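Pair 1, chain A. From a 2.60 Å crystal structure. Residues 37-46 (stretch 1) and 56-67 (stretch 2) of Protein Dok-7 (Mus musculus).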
# COMPACT_ATOMS: atom_id res chain seq x y z
N ALA A 37 -0.14 2.14 2.94
CA ALA A 37 1.12 1.75 3.57
C ALA A 37 1.12 0.35 4.17
O ALA A 37 0.16 -0.05 4.84
CB ALA A 37 1.52 2.78 4.62
N ASP A 38 2.20 -0.38 3.91
CA ASP A 38 2.52 -1.62 4.62
C ASP A 38 3.28 -1.29 5.90
O ASP A 38 3.59 -2.16 6.71
CB ASP A 38 3.37 -2.54 3.73
CG ASP A 38 2.54 -3.48 2.87
OD1 ASP A 38 1.67 -4.18 3.43
OD2 ASP A 38 2.75 -3.51 1.64
N CYS A 39 3.59 -0.00 6.06
CA CYS A 39 4.40 0.48 7.17
C CYS A 39 3.56 0.98 8.32
O CYS A 39 2.36 1.24 8.18
CB CYS A 39 5.32 1.61 6.69
SG CYS A 39 6.17 1.29 5.14
N LEU A 40 4.20 1.11 9.48
CA LEU A 40 3.62 1.80 10.61
C LEU A 40 4.58 2.86 11.15
O LEU A 40 5.76 2.59 11.36
CB LEU A 40 3.23 0.81 11.71
CG LEU A 40 1.91 0.07 11.55
CD1 LEU A 40 1.82 -1.05 12.58
CD2 LEU A 40 0.71 1.02 11.67
N LEU A 41 4.05 4.06 11.33
CA LEU A 41 4.78 5.12 12.02
C LEU A 41 4.49 5.04 13.51
O LEU A 41 3.33 5.06 13.94
CB LEU A 41 4.40 6.50 11.46
CG LEU A 41 5.12 7.74 12.01
CD1 LEU A 41 6.60 7.73 11.67
CD2 LEU A 41 4.46 9.00 11.48
N MSE A 42 5.55 4.92 14.29
CA MSE A 42 5.46 4.94 15.74
C MSE A 42 5.73 6.35 16.21
O MSE A 42 6.77 6.93 15.89
CB MSE A 42 6.47 3.98 16.36
CG MSE A 42 6.49 2.58 15.77
SE MSE A 42 7.33 1.27 16.96
CE MSE A 42 5.90 1.13 18.29
N LEU A 43 4.79 6.92 16.95
CA LEU A 43 4.97 8.23 17.56
C LEU A 43 4.86 8.12 19.08
O LEU A 43 3.80 7.81 19.61
CB LEU A 43 3.97 9.25 17.00
CG LEU A 43 4.02 9.58 15.50
CD1 LEU A 43 2.91 10.56 15.13
CD2 LEU A 43 5.38 10.13 15.07
N VAL A 44 5.98 8.36 19.76
CA VAL A 44 6.05 8.20 21.21
C VAL A 44 6.11 9.53 21.95
O VAL A 44 6.97 10.37 21.69
CB VAL A 44 7.27 7.34 21.64
CG1 VAL A 44 7.17 6.97 23.11
CG2 VAL A 44 7.38 6.09 20.80
N TYR A 45 5.18 9.70 22.88
CA TYR A 45 5.15 10.86 23.77
C TYR A 45 5.40 10.39 25.20
O TYR A 45 5.20 9.21 25.51
CB TYR A 45 3.79 11.56 23.67
CG TYR A 45 3.36 11.90 22.25
CD1 TYR A 45 2.74 10.95 21.45
CD2 TYR A 45 3.56 13.18 21.73
CE1 TYR A 45 2.34 11.25 20.15
CE2 TYR A 45 3.16 13.50 20.43
CZ TYR A 45 2.55 12.53 19.65
OH TYR A 45 2.14 12.81 18.37
N LYS A 46 5.85 11.30 26.06
CA LYS A 46 6.09 10.96 27.47
C LYS A 46 4.79 10.60 28.19
O LYS A 46 4.75 9.62 28.95
CB LYS A 46 6.80 12.11 28.19
N ARG A 56 5.47 18.28 19.65
CA ARG A 56 6.23 17.36 18.82
C ARG A 56 6.76 16.19 19.65
O ARG A 56 7.40 16.39 20.69
CB ARG A 56 7.35 18.09 18.08
CG ARG A 56 6.84 19.01 16.97
CD ARG A 56 7.94 19.92 16.44
NE ARG A 56 8.65 19.34 15.30
CZ ARG A 56 9.79 19.82 14.80
NH1 ARG A 56 10.37 20.89 15.34
NH2 ARG A 56 10.35 19.23 13.75
N GLU A 57 6.49 14.98 19.17
CA GLU A 57 6.82 13.72 19.85
C GLU A 57 8.28 13.62 20.29
O GLU A 57 9.16 14.26 19.70
CB GLU A 57 6.42 12.52 18.97
CG GLU A 57 7.28 12.32 17.71
CD GLU A 57 6.90 13.22 16.54
OE1 GLU A 57 5.84 13.88 16.59
OE2 GLU A 57 7.67 13.26 15.56
N ARG A 58 8.53 12.81 21.32
CA ARG A 58 9.89 12.60 21.84
C ARG A 58 10.73 11.75 20.88
O ARG A 58 11.93 11.98 20.72
CB ARG A 58 9.85 11.96 23.23
N SER A 59 10.08 10.78 20.25
CA SER A 59 10.75 9.90 19.30
C SER A 59 9.80 9.41 18.21
O SER A 59 8.58 9.36 18.42
CB SER A 59 11.40 8.71 20.02
OG SER A 59 10.44 8.00 20.79
N SER A 60 10.37 9.05 17.07
CA SER A 60 9.61 8.52 15.95
C SER A 60 10.34 7.32 15.35
O SER A 60 11.57 7.22 15.44
CB SER A 60 9.41 9.59 14.88
OG SER A 60 10.65 9.98 14.31
N LEU A 61 9.58 6.41 14.75
CA LEU A 61 10.15 5.25 14.06
C LEU A 61 9.17 4.73 13.01
O LEU A 61 7.96 4.75 13.22
CB LEU A 61 10.52 4.15 15.06
CG LEU A 61 11.41 3.00 14.58
CD1 LEU A 61 12.83 3.47 14.22
CD2 LEU A 61 11.47 1.91 15.64
N THR A 62 9.71 4.28 11.89
CA THR A 62 8.90 3.70 10.83
C THR A 62 9.30 2.25 10.61
O THR A 62 10.45 1.96 10.25
CB THR A 62 9.02 4.48 9.50
OG1 THR A 62 8.95 5.89 9.77
CG2 THR A 62 7.88 4.10 8.54
N LEU A 63 8.35 1.35 10.84
CA LEU A 63 8.51 -0.08 10.58
C LEU A 63 8.09 -0.37 9.15
O LEU A 63 6.90 -0.30 8.83
CB LEU A 63 7.67 -0.89 11.57
CG LEU A 63 7.87 -0.56 13.05
CD1 LEU A 63 6.73 -1.10 13.88
CD2 LEU A 63 9.21 -1.07 13.54
N GLU A 64 9.05 -0.68 8.30
CA GLU A 64 8.78 -0.76 6.86
C GLU A 64 8.90 -2.17 6.26
O GLU A 64 8.89 -2.34 5.04
CB GLU A 64 9.63 0.27 6.09
CG GLU A 64 11.06 0.46 6.61
CD GLU A 64 11.54 1.91 6.53
OE1 GLU A 64 11.46 2.53 5.44
OE2 GLU A 64 12.01 2.44 7.57
N ASP A 65 8.97 -3.17 7.14
CA ASP A 65 9.15 -4.56 6.73
C ASP A 65 8.34 -5.52 7.60
O ASP A 65 8.82 -6.60 7.96
CB ASP A 65 10.64 -4.93 6.74
CG ASP A 65 11.33 -4.59 8.06
OD1 ASP A 65 10.90 -3.65 8.77
OD2 ASP A 65 12.33 -5.28 8.39
N ILE A 66 7.11 -5.12 7.92
CA ILE A 66 6.20 -5.90 8.75
C ILE A 66 5.76 -7.20 8.07
O ILE A 66 5.33 -7.18 6.91
CB ILE A 66 4.96 -5.06 9.15
CG1 ILE A 66 5.39 -3.78 9.87
CG2 ILE A 66 3.99 -5.88 10.01
CD1 ILE A 66 4.28 -2.78 10.12
N CYS A 67 5.88 -8.32 8.80
CA CYS A 67 5.53 -9.67 8.33
C CYS A 67 4.26 -10.24 8.94
O CYS A 67 3.68 -11.19 8.40
CB CYS A 67 6.65 -10.64 8.68
SG CYS A 67 8.22 -10.22 8.01

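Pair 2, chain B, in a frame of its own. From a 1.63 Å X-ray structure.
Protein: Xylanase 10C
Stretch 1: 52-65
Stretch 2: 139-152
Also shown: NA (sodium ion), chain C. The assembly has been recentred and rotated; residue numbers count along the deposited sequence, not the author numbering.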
# COMPACT_ATOMS: atom_id res chain seq x y z
N THR B 52 13.04 6.02 -10.35
CA THR B 52 12.09 4.93 -10.57
C THR B 52 11.70 4.72 -12.02
O THR B 52 11.58 5.68 -12.81
CB THR B 52 10.78 5.12 -9.74
OG1 THR B 52 10.01 6.25 -10.23
CG2 THR B 52 11.11 5.41 -8.26
N THR B 53 11.50 3.45 -12.32
CA THR B 53 10.87 2.99 -13.58
C THR B 53 9.73 2.07 -13.16
O THR B 53 9.82 0.83 -13.25
CB THR B 53 11.88 2.29 -14.47
OG1 THR B 53 12.93 3.22 -14.81
CG2 THR B 53 11.26 1.89 -15.80
N LEU B 54 8.69 2.71 -12.63
CA LEU B 54 7.53 2.01 -12.06
C LEU B 54 6.30 1.87 -12.96
O LEU B 54 5.35 1.18 -12.59
CB LEU B 54 7.15 2.64 -10.70
CG LEU B 54 8.00 2.20 -9.53
CD1 LEU B 54 7.78 3.17 -8.34
CD2 LEU B 54 7.78 0.75 -9.11
N GLU B 55 6.32 2.45 -14.15
CA GLU B 55 5.17 2.28 -15.05
C GLU B 55 5.07 0.82 -15.46
O GLU B 55 6.09 0.19 -15.77
CB GLU B 55 5.28 3.20 -16.27
CG GLU B 55 5.08 4.67 -15.96
CD GLU B 55 3.65 5.00 -15.52
OE1 GLU B 55 2.72 4.22 -15.86
OE2 GLU B 55 3.47 6.03 -14.84
N ASP B 56 3.84 0.27 -15.42
CA ASP B 56 3.55 -1.15 -15.71
C ASP B 56 4.10 -2.14 -14.65
O ASP B 56 4.07 -3.35 -14.83
CB ASP B 56 3.99 -1.54 -17.14
CG ASP B 56 3.28 -0.71 -18.21
OD1 ASP B 56 2.07 -0.52 -18.13
OD2 ASP B 56 3.88 -0.20 -19.17
N ALA B 57 4.52 -1.61 -13.50
CA ALA B 57 4.96 -2.46 -12.38
C ALA B 57 3.74 -3.03 -11.67
O ALA B 57 2.67 -2.42 -11.66
CB ALA B 57 5.81 -1.67 -11.39
N VAL B 58 3.91 -4.20 -11.08
CA VAL B 58 2.86 -4.87 -10.29
C VAL B 58 3.27 -4.95 -8.83
O VAL B 58 4.30 -5.53 -8.51
CB VAL B 58 2.56 -6.28 -10.80
CG1 VAL B 58 1.48 -6.94 -9.97
CG2 VAL B 58 2.14 -6.19 -12.27
N ILE B 59 2.47 -4.34 -7.96
CA ILE B 59 2.65 -4.40 -6.50
C ILE B 59 1.80 -5.55 -5.97
O ILE B 59 0.58 -5.59 -6.25
CB ILE B 59 2.21 -3.07 -5.83
CG1 ILE B 59 2.97 -1.88 -6.44
CG2 ILE B 59 2.40 -3.12 -4.32
CD1 ILE B 59 2.32 -0.56 -6.15
N ALA B 60 2.40 -6.47 -5.25
CA ALA B 60 1.65 -7.57 -4.62
C ALA B 60 1.88 -7.51 -3.11
O ALA B 60 3.04 -7.56 -2.66
CB ALA B 60 2.07 -8.90 -5.17
N MET B 61 0.80 -7.42 -2.34
CA MET B 61 0.89 -7.39 -0.88
C MET B 61 0.23 -8.61 -0.25
O MET B 61 -0.89 -8.91 -0.60
CB MET B 61 0.23 -6.12 -0.32
CG MET B 61 0.84 -4.86 -0.79
SD MET B 61 0.47 -3.51 0.39
CE MET B 61 1.29 -2.20 -0.46
N VAL B 62 0.91 -9.29 0.67
CA VAL B 62 0.24 -10.38 1.43
C VAL B 62 -0.24 -9.69 2.70
O VAL B 62 0.60 -9.13 3.44
CB VAL B 62 1.14 -11.55 1.78
CG1 VAL B 62 0.40 -12.56 2.69
CG2 VAL B 62 1.62 -12.27 0.51
N VAL B 63 -1.54 -9.74 2.97
CA VAL B 63 -2.12 -9.05 4.14
C VAL B 63 -3.01 -9.94 4.99
O VAL B 63 -3.43 -10.99 4.54
CB VAL B 63 -2.95 -7.79 3.74
CG1 VAL B 63 -2.11 -6.85 2.91
CG2 VAL B 63 -4.23 -8.18 2.96
N ASN B 64 -3.22 -9.53 6.24
CA ASN B 64 -4.21 -10.17 7.10
C ASN B 64 -5.08 -9.09 7.69
O ASN B 64 -4.57 -8.09 8.25
CB ASN B 64 -3.60 -11.00 8.20
CG ASN B 64 -4.65 -11.85 8.92
OD1 ASN B 64 -5.34 -11.36 9.80
ND2 ASN B 64 -4.82 -13.12 8.48
N VAL B 65 -6.39 -9.25 7.53
CA VAL B 65 -7.36 -8.24 8.01
C VAL B 65 -8.09 -8.74 9.27
O VAL B 65 -8.46 -9.90 9.34
CB VAL B 65 -8.28 -7.68 6.89
CG1 VAL B 65 -7.81 -8.05 5.43
CG2 VAL B 65 -9.75 -7.95 7.11
N THR B 139 -7.84 -3.62 12.69
CA THR B 139 -6.43 -3.53 12.27
C THR B 139 -6.18 -4.22 10.96
O THR B 139 -7.01 -5.04 10.49
CB THR B 139 -5.48 -4.14 13.34
OG1 THR B 139 -5.72 -5.55 13.47
CG2 THR B 139 -5.73 -3.56 14.70
N ILE B 140 -5.05 -3.84 10.36
CA ILE B 140 -4.54 -4.44 9.12
C ILE B 140 -3.08 -4.81 9.36
O ILE B 140 -2.34 -3.98 9.89
CB ILE B 140 -4.63 -3.44 7.94
CG1 ILE B 140 -6.08 -3.07 7.59
CG2 ILE B 140 -3.93 -4.01 6.69
CD1 ILE B 140 -6.98 -4.19 7.13
N THR B 141 -2.69 -6.03 8.97
CA THR B 141 -1.29 -6.49 9.00
C THR B 141 -0.78 -6.73 7.59
O THR B 141 -1.41 -7.45 6.81
CB THR B 141 -1.09 -7.75 9.87
OG1 THR B 141 -1.45 -7.45 11.24
CG2 THR B 141 0.38 -8.19 9.87
N ILE B 142 0.35 -6.10 7.25
CA ILE B 142 1.08 -6.38 5.99
C ILE B 142 2.24 -7.34 6.30
O ILE B 142 3.14 -7.02 7.08
CB ILE B 142 1.62 -5.11 5.27
CG1 ILE B 142 0.52 -4.08 5.10
CG2 ILE B 142 2.22 -5.48 3.91
CD1 ILE B 142 0.53 -2.99 6.13
N LYS B 143 2.23 -8.52 5.68
CA LYS B 143 3.30 -9.54 5.88
C LYS B 143 4.47 -9.36 4.90
O LYS B 143 5.63 -9.61 5.26
CB LYS B 143 2.71 -10.97 5.76
CG LYS B 143 1.73 -11.30 6.83
CD LYS B 143 1.41 -12.78 6.89
CE LYS B 143 0.91 -13.20 8.26
NZ LYS B 143 0.60 -14.66 8.25
N SER B 144 4.15 -8.97 3.67
CA SER B 144 5.16 -8.79 2.61
C SER B 144 4.64 -7.91 1.48
O SER B 144 3.42 -7.84 1.24
CB SER B 144 5.57 -10.15 2.02
OG SER B 144 4.50 -10.77 1.27
N VAL B 145 5.58 -7.26 0.80
CA VAL B 145 5.27 -6.46 -0.39
C VAL B 145 6.32 -6.78 -1.45
O VAL B 145 7.51 -6.67 -1.18
CB VAL B 145 5.26 -4.94 -0.13
CG1 VAL B 145 4.94 -4.17 -1.39
CG2 VAL B 145 4.27 -4.59 0.99
N THR B 146 5.88 -7.22 -2.62
CA THR B 146 6.83 -7.49 -3.69
C THR B 146 6.42 -6.72 -4.94
O THR B 146 5.23 -6.71 -5.32
CB THR B 146 7.17 -8.99 -3.91
OG1 THR B 146 6.65 -9.49 -5.13
CG2 THR B 146 6.70 -9.87 -2.86
N ILE B 147 7.39 -6.02 -5.52
CA ILE B 147 7.14 -5.17 -6.70
C ILE B 147 7.90 -5.76 -7.88
O ILE B 147 9.11 -5.88 -7.84
CB ILE B 147 7.53 -3.71 -6.44
CG1 ILE B 147 6.72 -3.19 -5.23
CG2 ILE B 147 7.28 -2.85 -7.68
CD1 ILE B 147 7.09 -1.82 -4.73
N THR B 148 7.17 -6.09 -8.93
CA THR B 148 7.77 -6.66 -10.15
C THR B 148 7.74 -5.60 -11.24
O THR B 148 6.67 -5.22 -11.72
CB THR B 148 7.04 -7.92 -10.60
OG1 THR B 148 7.12 -8.91 -9.57
CG2 THR B 148 7.74 -8.59 -11.77
N LEU B 149 8.92 -5.14 -11.65
CA LEU B 149 9.04 -4.09 -12.68
C LEU B 149 8.86 -4.69 -14.08
O LEU B 149 9.10 -5.89 -14.30
CB LEU B 149 10.41 -3.40 -12.64
CG LEU B 149 10.92 -2.86 -11.31
CD1 LEU B 149 12.24 -2.18 -11.48
CD2 LEU B 149 9.90 -1.90 -10.67
N ALA B 150 8.49 -3.83 -15.01
CA ALA B 150 8.43 -4.13 -16.46
C ALA B 150 9.81 -3.85 -17.08
O ALA B 150 9.95 -3.06 -18.04
CB ALA B 150 7.37 -3.26 -17.10
N GLN B 151 10.81 -4.48 -16.52
CA GLN B 151 12.20 -4.32 -16.93
C GLN B 151 12.93 -5.59 -16.63
O GLN B 151 12.79 -6.17 -15.54
CB GLN B 151 12.83 -3.17 -16.15
CG GLN B 151 14.25 -2.87 -16.52
CD GLN B 151 14.78 -1.73 -15.70
OE1 GLN B 151 15.57 -1.93 -14.78
NE2 GLN B 151 14.43 -0.52 -16.11
N GLU B 152 13.75 -6.00 -17.58
CA GLU B 152 14.57 -7.19 -17.49
C GLU B 152 15.72 -6.95 -16.54
O GLU B 152 16.35 -5.93 -16.48
CB GLU B 152 15.14 -7.53 -18.88
CG GLU B 152 16.19 -8.62 -18.96
CD GLU B 152 16.68 -8.85 -20.39
OE1 GLU B 152 15.97 -8.47 -21.36
OE2 GLU B 152 17.80 -9.42 -20.55
NA NA C . -7.57 -12.24 10.23
O HOH W 1 8.02 -1.12 -14.12
O HOH W 2 5.42 -5.81 -14.34
O HOH W 3 -6.76 -14.87 9.83
O HOH W 4 -7.82 -12.29 12.16

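Both pairs are two antiparallel strands joined edge to edge by backbone hydrogen bonds. Fourteen central residues superpose with an RMSD of 0.4 Å. The strand axes approach to 4.6 Å in pair 1 and 4.7 Å in pair 2, at 164° and 150° between their N-to-C directions.

The register matches residue by residue. Leu40(A)–Leu63(A) corresponds to Val58(B)–Thr148(B), Met42(A)–Leu61(A) to Ala60(B)–Thr146(B), and Val44(A)–Ser59(A) to Val62(B)–Ser144(B). These are the matched hydrogen-bonded pairs. In pair 1, Met42(A) N donates to Leu61(A) O at 2.6 Å. In pair 2, Ala60(B) N donates to Thr146(B) O at 2.8 Å.

The likeness extends to an irregularity after Val44(A) and Val62(B). Val44(A) O accepts from Arg58(A) N at 2.9 Å and weakly from Ser59(A) N at 3.5 Å. Val62(B) O accepts from Lys143(B) N at 2.8 Å. Arg58(A) and Lys143(B) superpose to 0.2 Å at CA. In pair 2 this is a beta bulge, and the ladder resumes beyond it at Val63(B)–Ile142(B).

The serines after these positions also match. Ser59(A) OG lies 3.3 Å from Val44(A) CB, and Ser144(B) OG lies 3.3 Å from Val62(B) CG2. Both serines have chi1 in p.

Most of the other matched side chains differ. On the face of Met42(A), pair 1 packs hydrophobic groups: Met42(A), a selenomethionine, places SE 3.9 Å from Leu63(A) CD1. Its match is Ala60(B), and the matches of Leu61(A) and Leu63(A) are Thr146(B) and Thr148(B). Around the middle of this face pair 2 therefore has a small residue and threonines, beside the valines Val58(B) and Val62(B).

The opposite face reverses the pattern. Leu41(A) and Thr62(A) meet with CD1 3.5 Å from OG1. Their matches are both isoleucines, with Ile59(B) CG1 4.2 Å from Ile147(B) CG1. Next along, Leu43(A) faces Ser60(A), with Leu43(A) CD2 4.1 Å from Ser60(A) CB. In pair 2, Met61(B) faces Val145(B), with Met61(B) CG 3.9 Å from Val145(B) CG2. The apolar layer is therefore continuous across both strands here, whereas pair 1 sets leucines against hydroxyl-bearing residues.

Cys39(A) SG lies 3.7 Å from Glu64(A) CB. The matching Ala57(B) CB lies 4.2 Å from Leu149(B) CD2. Beyond Val44(A), Glu57(A) CB sits over one face of the Tyr45(A) ring, 4.0 Å from its centroid, in a CH-pi contact. The matched Ile142(B) and Val63(B) make an aliphatic contact instead, with Ile142(B) CG1 4.4 Å from Val63(B) CG1.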